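Local coordinates for protein bottromycin amidohydrolase (Streptomyces purpureus, PDB 6I5S) that acts as a zinc-containing, thiazoline-specific amidohydrolase, the gatekeeper enzyme of bottromycin biosynthesis, at residues E20-V25 with S98-L103; A27-A32 with R133-P138; A248-L253 with G323-R328. All coordinates share one frame; numbering follows the deposited sequence.

Contact 1: residues E20-V25 with S98-L103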
loop_
_atom_site.group_PDB
_atom_site.type_symbol
_atom_site.label_atom_id
_atom_site.label_comp_id
_atom_site.label_asym_id
_atom_site.label_seq_id
_atom_site.Cartn_x
_atom_site.Cartn_y
_atom_site.Cartn_z
ATOM N N GLU A 20 -8.167 22.518 7.048
ATOM C CA GLU A 20 -9.423 23.113 7.496
ATOM C C GLU A 20 -10.265 23.536 6.302
ATOM O O GLU A 20 -9.747 24.022 5.293
ATOM C CB GLU A 20 -9.153 24.333 8.385
ATOM C CG GLU A 20 -8.209 24.086 9.548
ATOM C CD GLU A 20 -8.935 23.805 10.841
ATOM O OE1 GLU A 20 -9.548 24.750 11.383
ATOM O OE2 GLU A 20 -8.903 22.641 11.307
ATOM N N GLY A 21 -11.578 23.375 6.431
ATOM C CA GLY A 21 -12.522 23.748 5.385
ATOM C C GLY A 21 -12.564 22.835 4.175
ATOM O O GLY A 21 -13.247 23.160 3.206
ATOM N N ASP A 22 -11.863 21.754 4.186
ATOM C CA ASP A 22 -11.905 20.841 3.049
ATOM C C ASP A 22 -13.138 19.932 3.145
ATOM O O ASP A 22 -13.458 19.419 4.223
ATOM C CB ASP A 22 -10.633 20.016 3.019
ATOM C CG ASP A 22 -10.554 19.095 1.798
ATOM O OD1 ASP A 22 -9.906 19.432 0.797
ATOM O OD2 ASP A 22 -11.141 18.007 1.846
ATOM N N PRO A 23 -13.854 19.706 2.041
ATOM C CA PRO A 23 -15.098 18.915 2.127
ATOM C C PRO A 23 -14.882 17.457 2.459
ATOM O O PRO A 23 -15.754 16.819 3.077
ATOM C CB PRO A 23 -15.698 19.048 0.720
ATOM C CG PRO A 23 -14.704 19.781 -0.089
ATOM C CD PRO A 23 -13.468 19.982 0.652
ATOM N N LEU A 24 -13.786 16.888 1.988
ATOM C CA LEU A 24 -13.470 15.501 2.304
ATOM C C LEU A 24 -13.087 15.349 3.769
ATOM O O LEU A 24 -13.479 14.371 4.416
ATOM C CB LEU A 24 -12.347 14.994 1.386
ATOM C CG LEU A 24 -12.693 14.688 -0.086
ATOM C CD1 LEU A 24 -11.438 14.148 -0.818
ATOM C CD2 LEU A 24 -13.738 13.676 -0.111
ATOM N N VAL A 25 -12.308 16.291 4.302
ATOM C CA VAL A 25 -11.989 16.287 5.736
ATOM C C VAL A 25 -13.253 16.380 6.555
ATOM O O VAL A 25 -13.448 15.653 7.547
ATOM C CB VAL A 25 -11.033 17.441 6.068
ATOM C CG1 VAL A 25 -10.759 17.511 7.575
ATOM C CG2 VAL A 25 -9.719 17.274 5.350
ATOM N N SER A 98 -0.326 11.907 0.127
ATOM C CA SER A 98 -0.009 13.322 0.087
ATOM C C SER A 98 -1.229 14.209 0.262
ATOM O O SER A 98 -1.071 15.429 0.408
ATOM C CB SER A 98 0.676 13.688 -1.244
ATOM O OG SER A 98 1.922 13.051 -1.322
ATOM N N SER A 99 -2.421 13.632 0.260
ATOM C CA SER A 99 -3.648 14.419 0.367
ATOM C C SER A 99 -4.766 13.574 0.959
ATOM O O SER A 99 -4.729 12.337 0.972
ATOM C CB SER A 99 -4.115 14.971 -0.998
ATOM O OG SER A 99 -4.657 13.950 -1.752
ATOM N N VAL A 100 -5.769 14.280 1.489
ATOM C CA VAL A 100 -6.954 13.587 1.991
ATOM C C VAL A 100 -7.659 12.794 0.888
ATOM O O VAL A 100 -8.303 11.781 1.178
ATOM C CB VAL A 100 -7.902 14.607 2.655
ATOM C CG1 VAL A 100 -8.367 15.632 1.649
ATOM C CG2 VAL A 100 -9.089 13.904 3.284
ATOM N N SER A 101 -7.510 13.195 -0.378
ATOM C CA SER A 101 -8.038 12.391 -1.484
ATOM C C SER A 101 -7.497 10.970 -1.442
ATOM O O SER A 101 -8.224 10.004 -1.683
ATOM C CB SER A 101 -7.700 13.082 -2.799
ATOM O OG SER A 101 -8.067 12.263 -3.887
ATOM N N ASP A 102 -6.192 10.818 -1.206
ATOM C CA ASP A 102 -5.599 9.490 -1.095
ATOM C C ASP A 102 -6.198 8.703 0.064
ATOM O O ASP A 102 -6.408 7.493 -0.047
ATOM C CB ASP A 102 -4.086 9.599 -0.892
ATOM C CG ASP A 102 -3.393 10.434 -1.942
ATOM O OD1 ASP A 102 -3.929 10.596 -3.056
ATOM O OD2 ASP A 102 -2.237 10.899 -1.698
ATOM N N LEU A 103 -6.400 9.353 1.216
ATOM C CA LEU A 103 -6.924 8.656 2.379
ATOM C C LEU A 103 -8.318 8.104 2.092
ATOM O O LEU A 103 -8.638 6.959 2.438
ATOM C CB LEU A 103 -6.939 9.616 3.583
ATOM C CG LEU A 103 -5.553 10.086 4.118
ATOM C CD1 LEU A 103 -5.760 11.144 5.174
ATOM C CD2 LEU A 103 -4.793 8.920 4.679
#
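Val100 meets Leu24 and Val25 in a small apolar cluster with the carboxylate of Asp22 at its edge, a case of two helices packing through their first turns. The segment 98-103 begins with a local brace: Ser98 N donates almost straight to Asp102 OD2 at 2.8 Å, and that oxygen is met nearly along its C-O axis. Ser99 then occupies the N-cap position, and the helix starts at Val100. Here Val100 CG1 stands between the backbone N and the carbonyl carbon (chi1 62°), which brings it alongside the carboxylate of Asp22, its nearest approach being 3.7 Å to Asp22 OD2. The other branch, Val100 CG2, rests on Leu24 CB at 3.9 Å and on Val25 CG2 at 4.0 Å; the two valine side chains cross at about a right angle. One residue on, Ser101 offers mainly backbone, its CA lying 3.9 Å from Leu24 CD1. At Asp102 the second oxygen, OD1, is salt-bridged to Arg300.

Asp22 is itself an N-cap. Its OD2 accepts from Val25 N at 3.2 Å through the anti lone pair, and more weakly from Leu24 N. An alanine at Asp22 would probably leave those two amide groups without their cap and open a gap beside Val100 CG1.

Helix 431-444 adds Leu440 against Leu24 and Arg441 against Ser101. Helix 100-108 connects the parallel sheet strands 84-95 and 111-116 as a beta-alpha-beta crossover, so the contact seats the N-terminal helix 23-31 against that connection.

Contact 2: residues A27-A32 with R133-P138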
loop_
_atom_site.group_PDB
_atom_site.type_symbol
_atom_site.label_atom_id
_atom_site.label_comp_id
_atom_site.label_asym_id
_atom_site.label_seq_id
_atom_site.Cartn_x
_atom_site.Cartn_y
_atom_site.Cartn_z
ATOM N N ALA A 27 -16.234 15.426 5.750
ATOM C CA ALA A 27 -16.935 14.144 5.709
ATOM C C ALA A 27 -16.307 13.128 6.656
ATOM O O ALA A 27 -17.034 12.426 7.385
ATOM C CB ALA A 27 -16.985 13.602 4.291
ATOM N N LEU A 28 -14.962 13.047 6.683
ATOM C CA LEU A 28 -14.275 12.063 7.520
ATOM C C LEU A 28 -14.434 12.434 9.002
ATOM O O LEU A 28 -14.577 11.554 9.854
ATOM C CB LEU A 28 -12.797 11.956 7.136
ATOM C CG LEU A 28 -12.485 11.539 5.693
ATOM C CD1 LEU A 28 -11.031 11.526 5.523
ATOM C CD2 LEU A 28 -13.010 10.164 5.473
ATOM N N GLU A 29 -14.501 13.728 9.300
ATOM C CA GLU A 29 -14.783 14.164 10.692
ATOM C C GLU A 29 -16.187 13.781 11.130
ATOM O O GLU A 29 -16.368 13.289 12.247
ATOM C CB GLU A 29 -14.585 15.662 10.806
ATOM C CG GLU A 29 -13.133 16.048 10.711
ATOM C CD GLU A 29 -12.860 17.543 10.998
ATOM O OE1 GLU A 29 -13.815 18.345 11.097
ATOM O OE2 GLU A 29 -11.673 17.918 11.132
ATOM N N ARG A 30 -17.188 13.961 10.251
ATOM C CA ARG A 30 -18.567 13.597 10.600
ATOM C C ARG A 30 -18.689 12.107 10.845
ATOM O O ARG A 30 -19.364 11.678 11.784
ATOM C CB ARG A 30 -19.541 14.009 9.494
ATOM C CG ARG A 30 -19.852 15.500 9.442
ATOM C CD ARG A 30 -21.039 15.838 8.473
ATOM N NE ARG A 30 -20.834 15.269 7.134
ATOM C CZ ARG A 30 -20.230 15.892 6.128
ATOM N NH1 ARG A 30 -19.782 17.128 6.282
ATOM N NH2 ARG A 30 -20.065 15.274 4.964
ATOM N N LEU A 31 -18.054 11.302 9.990
ATOM C CA LEU A 31 -18.093 9.856 10.148
ATOM C C LEU A 31 -17.468 9.398 11.457
ATOM O O LEU A 31 -17.864 8.350 11.981
ATOM C CB LEU A 31 -17.407 9.177 8.929
ATOM C CG LEU A 31 -18.216 9.369 7.639
ATOM C CD1 LEU A 31 -17.324 9.042 6.423
ATOM C CD2 LEU A 31 -19.494 8.511 7.597
ATOM N N ALA A 32 -16.521 10.180 12.036
ATOM C CA ALA A 32 -15.847 9.742 13.249
ATOM C C ALA A 32 -16.751 9.871 14.466
ATOM O O ALA A 32 -16.407 9.371 15.543
ATOM C CB ALA A 32 -14.554 10.524 13.414
ATOM N N ARG A 133 -9.446 9.582 17.341
ATOM C CA ARG A 133 -10.762 9.337 16.718
ATOM C C ARG A 133 -11.465 10.622 16.302
ATOM O O ARG A 133 -12.681 10.765 16.470
ATOM C CB ARG A 133 -11.633 8.500 17.654
ATOM C CG ARG A 133 -11.098 7.099 17.732
ATOM C CD ARG A 133 -11.831 6.257 18.771
ATOM N NE ARG A 133 -11.547 4.826 18.572
ATOM C CZ ARG A 133 -12.055 3.862 19.334
ATOM N NH1 ARG A 133 -12.845 4.175 20.364
ATOM N NH2 ARG A 133 -11.786 2.596 19.081
ATOM N N HIS A 134 -10.696 11.573 15.760
ATOM C CA HIS A 134 -11.253 12.838 15.274
ATOM C C HIS A 134 -11.671 12.819 13.812
ATOM O O HIS A 134 -12.399 13.725 13.385
ATOM C CB HIS A 134 -10.253 13.969 15.466
ATOM C CG HIS A 134 -10.063 14.352 16.891
ATOM N ND1 HIS A 134 -11.039 14.181 17.858
ATOM C CD2 HIS A 134 -8.992 14.884 17.526
ATOM C CE1 HIS A 134 -10.581 14.623 19.028
ATOM N NE2 HIS A 134 -9.348 15.063 18.849
ATOM N N ALA A 135 -11.217 11.821 13.044
ATOM C CA ALA A 135 -11.639 11.616 11.670
ATOM C C ALA A 135 -11.450 10.144 11.359
ATOM O O ALA A 135 -10.568 9.485 11.922
ATOM C CB ALA A 135 -10.802 12.452 10.698
ATOM N N VAL A 136 -12.256 9.638 10.434
ATOM C CA VAL A 136 -12.123 8.266 9.977
ATOM C C VAL A 136 -11.016 8.231 8.938
ATOM O O VAL A 136 -11.129 8.882 7.889
ATOM C CB VAL A 136 -13.447 7.773 9.384
ATOM C CG1 VAL A 136 -13.304 6.385 8.842
ATOM C CG2 VAL A 136 -14.478 7.720 10.479
ATOM N N LEU A 137 -9.945 7.497 9.224
ATOM C CA LEU A 137 -8.876 7.415 8.232
ATOM C C LEU A 137 -8.081 6.124 8.450
ATOM O O LEU A 137 -8.181 5.484 9.505
ATOM C CB LEU A 137 -7.987 8.667 8.283
ATOM C CG LEU A 137 -7.639 9.247 9.625
ATOM C CD1 LEU A 137 -7.171 8.189 10.537
ATOM C CD2 LEU A 137 -6.591 10.316 9.443
ATOM N N PRO A 138 -7.339 5.680 7.442
ATOM C CA PRO A 138 -6.485 4.506 7.613
ATOM C C PRO A 138 -5.340 4.842 8.559
ATOM O O PRO A 138 -4.881 5.994 8.618
ATOM C CB PRO A 138 -5.948 4.230 6.205
ATOM C CG PRO A 138 -6.642 5.183 5.290
ATOM C CD PRO A 138 -7.191 6.315 6.137
HETATM O O HOH W 1 -14.773 10.407 17.949
#
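A beta-alpha-beta connection, strand 111-116 through helix 121-132 to strand 139-142, supplies one side of this contact: its exit loop, where Arg133 forms a Schellman motif with positive phi, runs past helix 23-31. Ala32 CB presses into the bend of the loop, 3.6 Å from Ala135 CA and close to Arg133 O. The guanidinium of Arg133 is turned elsewhere, to salt bridges with Asp425 and Asp63.

One hydrogen bond joins the backbones. Val136 N donates to Leu28 O at 3.1 Å with an N-H...O angle of 162°, approaching from above the carbonyl plane, 53° out of it. The same oxygen also takes a weak bond from Ala32 N and a CA-H...O contact from Ala135 CA, so a helical carbonyl is shared between its own helix and the loop.

Val136 CG2, anti to its own carbonyl carbon, packs on Leu31 CB at 3.6 Å. Val427 of strand 427-430 also touches Val136. Leu28 covers the carbonyl oxygen of Val136, which is buried with no polar partner in the model: Leu28 CD2 sits 3.3 Å from Val136 O, with Leu28 CD1 at 3.5 Å.

Contact 3: residues A248-L253 with G323-R328; sequences ALADAL and GALVDR
Leu325 lays its CD2 methyl over Ala250 and against Leu253, whose CD1 is 4.0 Å from it. Against Ala250, Leu325 CD2 lies 4.0 Å from Ala250 CA and slightly farther from CB; the small alanine lets a leucine branch come down almost to the backbone of the facing helix. The stem of Leu325 does separate work. Leu325 CB meets Leu249 CD2 at 4.0 Å, the two side chains sliding past each other in opposite directions. Leu253, by contrast, crosses Leu325 at a slant.

Arg328 continues the interface one turn after Leu325. Its chain bends at chi3 (64°), and the guanidinium presents one face to Leu253 CB, which stands 3.6 Å above the plane, displaced toward the rim and nearest to NH1. From that position Arg328 NH2 makes a weak bond to Leu253 O at 3.4 Å. Because this carbonyl lies near the C-terminal end of helix 245-254, the positive charge would probably be favoured there.

Trp276 of helix 273-280 touches both Leu249 and Val326, while Arg277 forms a salt bridge with Asp327. The axes of the two short segments approach to 10.6 Å and run in broadly the same direction, with a crossing angle of 39°. Leu249 and Leu253, four residues apart on one helix, face Leu325 and Arg328 on the other: the spacing of consecutive turns typical of helix-on-helix packing, here between helices 245-254 and 316-338.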
loop_
_atom_site.group_PDB
_atom_site.type_symbol
_atom_site.label_atom_id
_atom_site.label_comp_id
_atom_site.label_asym_id
_atom_site.label_seq_id
_atom_site.Cartn_x
_atom_site.Cartn_y
_atom_site.Cartn_z
ATOM N N ALA A 248 18.247 -2.486 -20.306
ATOM C CA ALA A 248 18.964 -2.900 -19.108
ATOM C C ALA A 248 18.142 -3.895 -18.292
ATOM O O ALA A 248 18.670 -4.866 -17.746
ATOM C CB ALA A 248 19.295 -1.659 -18.256
ATOM N N LEU A 249 16.847 -3.681 -18.198
ATOM C CA LEU A 249 16.027 -4.648 -17.480
ATOM C C LEU A 249 15.993 -5.963 -18.256
ATOM O O LEU A 249 16.152 -7.037 -17.668
ATOM C CB LEU A 249 14.612 -4.104 -17.246
ATOM C CG LEU A 249 13.609 -5.013 -16.561
ATOM C CD1 LEU A 249 14.085 -5.321 -15.141
ATOM C CD2 LEU A 249 12.155 -4.416 -16.507
ATOM N N ALA A 250 15.805 -5.899 -19.586
ATOM C CA ALA A 250 15.854 -7.114 -20.392
ATOM C C ALA A 250 17.159 -7.880 -20.185
ATOM O O ALA A 250 17.151 -9.102 -20.051
ATOM C CB ALA A 250 15.673 -6.768 -21.865
ATOM N N ASP A 251 18.292 -7.170 -20.154
ATOM C CA ASP A 251 19.581 -7.815 -19.938
ATOM C C ASP A 251 19.648 -8.464 -18.561
ATOM O O ASP A 251 20.172 -9.579 -18.415
ATOM C CB ASP A 251 20.688 -6.786 -20.088
ATOM C CG ASP A 251 20.946 -6.387 -21.547
ATOM O OD1 ASP A 251 20.352 -6.993 -22.496
ATOM O OD2 ASP A 251 21.763 -5.450 -21.732
ATOM N N ALA A 252 19.157 -7.765 -17.534
ATOM C CA ALA A 252 19.154 -8.320 -16.189
ATOM C C ALA A 252 18.347 -9.610 -16.137
ATOM O O ALA A 252 18.765 -10.606 -15.536
ATOM C CB ALA A 252 18.581 -7.292 -15.213
ATOM N N LEU A 253 17.174 -9.611 -16.763
ATOM C CA LEU A 253 16.339 -10.798 -16.714
ATOM C C LEU A 253 16.943 -11.915 -17.550
ATOM O O LEU A 253 16.865 -13.083 -17.166
ATOM C CB LEU A 253 14.929 -10.456 -17.183
ATOM C CG LEU A 253 14.161 -9.505 -16.256
ATOM C CD1 LEU A 253 12.889 -8.981 -16.866
ATOM C CD2 LEU A 253 13.845 -10.215 -14.970
ATOM N N GLY A 323 5.655 -4.559 -21.424
ATOM C CA GLY A 323 4.677 -5.306 -20.650
ATOM C C GLY A 323 5.121 -6.731 -20.366
ATOM O O GLY A 323 4.917 -7.244 -19.257
ATOM N N ALA A 324 5.728 -7.394 -21.372
ATOM C CA ALA A 324 6.262 -8.737 -21.165
ATOM C C ALA A 324 7.358 -8.767 -20.097
ATOM O O ALA A 324 7.489 -9.764 -19.373
ATOM C CB ALA A 324 6.807 -9.298 -22.471
ATOM N N LEU A 325 8.180 -7.725 -20.016
ATOM C CA LEU A 325 9.190 -7.694 -18.944
ATOM C C LEU A 325 8.533 -7.590 -17.563
ATOM O O LEU A 325 8.958 -8.238 -16.602
ATOM C CB LEU A 325 10.173 -6.540 -19.185
ATOM C CG LEU A 325 10.967 -6.595 -20.495
ATOM C CD1 LEU A 325 11.740 -5.312 -20.689
ATOM C CD2 LEU A 325 11.882 -7.768 -20.515
ATOM N N VAL A 326 7.484 -6.784 -17.431
ATOM C CA VAL A 326 6.812 -6.685 -16.139
ATOM C C VAL A 326 6.091 -7.985 -15.819
ATOM O O VAL A 326 6.047 -8.391 -14.648
ATOM C CB VAL A 326 5.894 -5.471 -16.115
ATOM C CG1 VAL A 326 5.121 -5.381 -14.819
ATOM C CG2 VAL A 326 6.709 -4.222 -16.329
ATOM N N ASP A 327 5.563 -8.692 -16.838
ATOM C CA ASP A 327 5.011 -10.015 -16.590
ATOM C C ASP A 327 6.064 -10.930 -15.963
ATOM O O ASP A 327 5.766 -11.716 -15.058
ATOM C CB ASP A 327 4.496 -10.630 -17.891
ATOM C CG ASP A 327 3.229 -9.955 -18.427
ATOM O OD1 ASP A 327 2.510 -9.245 -17.673
ATOM O OD2 ASP A 327 2.926 -10.188 -19.616
ATOM N N ARG A 328 7.283 -10.896 -16.488
ATOM C CA ARG A 328 8.378 -11.699 -15.935
ATOM C C ARG A 328 8.703 -11.305 -14.502
ATOM O O ARG A 328 9.034 -12.167 -13.690
ATOM C CB ARG A 328 9.634 -11.573 -16.808
ATOM C CG ARG A 328 9.438 -12.256 -18.199
ATOM C CD ARG A 328 10.695 -12.322 -19.029
ATOM N NE ARG A 328 11.686 -13.151 -18.370
ATOM C CZ ARG A 328 12.943 -13.246 -18.762
ATOM N NH1 ARG A 328 13.352 -12.558 -19.819
ATOM N NH2 ARG A 328 13.782 -14.018 -18.089
#

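How the contacts relate
Contacts 1 and 2 are neighbours, their centres 11 Å apart, and both use helix 23-31: its start in contact 1, its later part in contact 2. Their segments alternate along the chain, and the shared helix meets two successive connections of the same sheet, those built around helices 100-108 and 121-132. The two contacts merge into one core, where Val100 CG2 touches Leu28 CD1 at 3.8 Å and Leu103 packs on Pro138. Contact 3 follows later in sequence and joins helices 245-254 and 316-338 on the opposite side of the chain's centre; it touches neither of them, its nearest atoms lying about 22 Å from contact 1 and 26 Å from contact 2.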